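Local coordinates for 2-hydroxyhepta-2,4-diene-1,7-dioate isomerase (Corynebacterium glutamicum, PDB 4DBF), which probably acts as a metal-dependent lyase of the fumarylacetoacetate hydrolase family, decarboxylating oxaloacetate, and may also have isomerase activity, at residues D154-V159 and T198-I203. Numbering follows the deposited sequence.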
loop_
_atom_site.group_PDB
_atom_site.type_symbol
_atom_site.label_atom_id
_atom_site.label_comp_id
_atom_site.label_asym_id
_atom_site.label_seq_id
_atom_site.Cartn_x
_atom_site.Cartn_y
_atom_site.Cartn_z
ATOM N N ASP A 154 -18.649 16.691 3.408
ATOM C CA ASP A 154 -18.898 15.610 4.415
ATOM C C ASP A 154 -17.600 14.983 4.998
ATOM O O ASP A 154 -17.649 13.956 5.652
ATOM C CB ASP A 154 -19.743 14.479 3.805
ATOM C CG ASP A 154 -21.111 14.971 3.331
ATOM O OD1 ASP A 154 -21.622 14.421 2.337
ATOM O OD2 ASP A 154 -21.635 15.923 3.940
ATOM N N TRP A 155 -16.456 15.625 4.816
ATOM C CA TRP A 155 -15.185 14.976 5.179
ATOM C C TRP A 155 -15.073 14.587 6.625
ATOM O O TRP A 155 -14.533 13.529 6.938
ATOM C CB TRP A 155 -14.004 15.811 4.727
ATOM C CG TRP A 155 -13.719 17.047 5.481
ATOM C CD1 TRP A 155 -14.109 18.338 5.159
ATOM C CD2 TRP A 155 -12.904 17.152 6.631
ATOM N NE1 TRP A 155 -13.624 19.210 6.073
ATOM C CE2 TRP A 155 -12.847 18.528 6.978
ATOM C CE3 TRP A 155 -12.187 16.220 7.402
ATOM C CZ2 TRP A 155 -12.146 18.984 8.066
ATOM C CZ3 TRP A 155 -11.477 16.673 8.478
ATOM C CH2 TRP A 155 -11.470 18.062 8.816
ATOM N N LYS A 156 -15.573 15.431 7.527
ATOM C CA LYS A 156 -15.502 15.151 8.957
ATOM C C LYS A 156 -16.134 13.851 9.406
ATOM O O LYS A 156 -15.640 13.225 10.319
ATOM C CB LYS A 156 -16.044 16.322 9.823
ATOM C CG LYS A 156 -15.157 17.584 9.749
ATOM C CD LYS A 156 -15.615 18.713 10.665
ATOM C CE LYS A 156 -14.900 20.005 10.259
ATOM N NZ LYS A 156 -15.021 21.159 11.228
ATOM N N SER A 157 -17.166 13.413 8.740
ATOM C CA SER A 157 -17.855 12.196 9.113
ATOM C C SER A 157 -17.012 10.912 8.991
ATOM O O SER A 157 -17.352 9.932 9.548
ATOM C CB SER A 157 -19.105 12.061 8.295
ATOM O OG SER A 157 -18.801 11.627 7.011
ATOM N N VAL A 158 -15.912 10.973 8.255
ATOM C CA VAL A 158 -15.071 9.806 8.044
ATOM C C VAL A 158 -13.744 9.836 8.782
ATOM O O VAL A 158 -13.025 8.885 8.730
ATOM C CB VAL A 158 -14.775 9.544 6.560
ATOM C CG1 VAL A 158 -16.012 9.316 5.750
ATOM C CG2 VAL A 158 -13.902 10.607 5.968
ATOM N N VAL A 159 -13.418 10.935 9.431
ATOM C CA VAL A 159 -12.169 10.973 10.144
ATOM C C VAL A 159 -12.259 10.683 11.650
ATOM O O VAL A 159 -13.068 11.227 12.351
ATOM C CB VAL A 159 -11.217 12.144 9.780
ATOM C CG1 VAL A 159 -11.574 12.896 8.525
ATOM C CG2 VAL A 159 -10.784 12.985 10.949
ATOM N N THR A 198 -8.808 13.319 18.494
ATOM C CA THR A 198 -10.138 13.100 17.875
ATOM C C THR A 198 -11.015 14.402 17.981
ATOM O O THR A 198 -12.009 14.549 17.281
ATOM C CB THR A 198 -10.914 11.967 18.524
ATOM O OG1 THR A 198 -11.334 12.377 19.843
ATOM C CG2 THR A 198 -10.048 10.641 18.579
ATOM N N ASP A 199 -10.621 15.346 18.818
ATOM C CA ASP A 199 -11.365 16.667 18.832
ATOM C C ASP A 199 -10.848 17.474 17.641
ATOM O O ASP A 199 -10.009 18.328 17.779
ATOM C CB ASP A 199 -11.150 17.390 20.180
ATOM C CG ASP A 199 -11.912 18.745 20.292
ATOM O OD1 ASP A 199 -12.697 19.129 19.380
ATOM O OD2 ASP A 199 -11.648 19.413 21.317
ATOM N N ILE A 200 -11.318 17.165 16.446
ATOM C CA ILE A 200 -10.702 17.797 15.272
ATOM C C ILE A 200 -11.028 19.290 15.097
ATOM O O ILE A 200 -10.296 20.012 14.411
ATOM C CB ILE A 200 -10.984 17.041 13.983
ATOM C CG1 ILE A 200 -12.486 16.825 13.810
ATOM C CG2 ILE A 200 -10.161 15.706 13.927
ATOM C CD1 ILE A 200 -12.861 16.907 12.351
ATOM N N ASN A 201 -12.118 19.742 15.716
ATOM C CA ASN A 201 -12.403 21.186 15.802
ATOM C C ASN A 201 -11.440 22.001 16.621
ATOM O O ASN A 201 -11.340 23.213 16.428
ATOM C CB ASN A 201 -13.821 21.420 16.301
ATOM C CG ASN A 201 -14.780 21.513 15.174
ATOM O OD1 ASN A 201 -15.493 22.510 15.049
ATOM N ND2 ASN A 201 -14.743 20.529 14.276
ATOM N N SER A 202 -10.741 21.355 17.550
ATOM C CA SER A 202 -9.704 22.029 18.331
ATOM C C SER A 202 -8.490 22.442 17.461
ATOM O O SER A 202 -7.575 23.108 17.958
ATOM C CB SER A 202 -9.251 21.167 19.521
ATOM O OG SER A 202 -8.368 20.127 19.113
ATOM N N ILE A 203 -8.512 22.058 16.182
ATOM C CA ILE A 203 -7.402 22.275 15.265
ATOM C C ILE A 203 -7.869 23.223 14.193
ATOM O O ILE A 203 -8.790 22.921 13.438
ATOM C CB ILE A 203 -6.899 20.934 14.603
ATOM C CG1 ILE A 203 -6.421 19.932 15.645
ATOM C CG2 ILE A 203 -5.876 21.205 13.516
ATOM C CD1 ILE A 203 -5.380 20.476 16.595
#
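The end of the I200 side chain reaches K156 and W155, joining two loops at the surface of the fumarylacetoacetate hydrolase (FAH) fold. Residues 155-157 have helical backbone angles and run into strand 159-170, which begins at V159, while 198-203 contain a 3-10 turn following strand 190-197; these neighbouring strands pair antiparallel, and the contact packs together the loops at one end of the pair. With chi1 at 53° and chi2 at 145°, I200 sends CD1 to K156 and W155, while CG2 is left for V159. CD1 lies 3.5 Å from K156 CG, close against the lysine's aliphatic stem. The same methyl comes obliquely to the six-membered ring of W155, 4.0 Å from CH2 and almost as near CZ3. Branched isoleucine suits this place because its other arm, CG2, meets V159 CG2 at 4.1 Å, so one side chain touches three residues of 154-159.

W155 offers a broad apolar surface. K156 CG stands 3.6 Å above one ring face, over its centre, and V159 CG1 meets the ring edge in plane. The indole also packs against M235 and I239 of helix 235-243, and F162 of strand 159-170 touches both W155 and I200. Lysine fits the exposed margin: its methylenes cover apolar groups, while the chain, extended beyond CG, carries the amine outward past I200 toward N201. Each segment has a serine hydroxyl folded back on its own backbone: S157 OG donates to D154 O, and S202 OG donates to D199 O at 2.8 Å, in the carbonyl plane, with a C=O...donor angle of 158°.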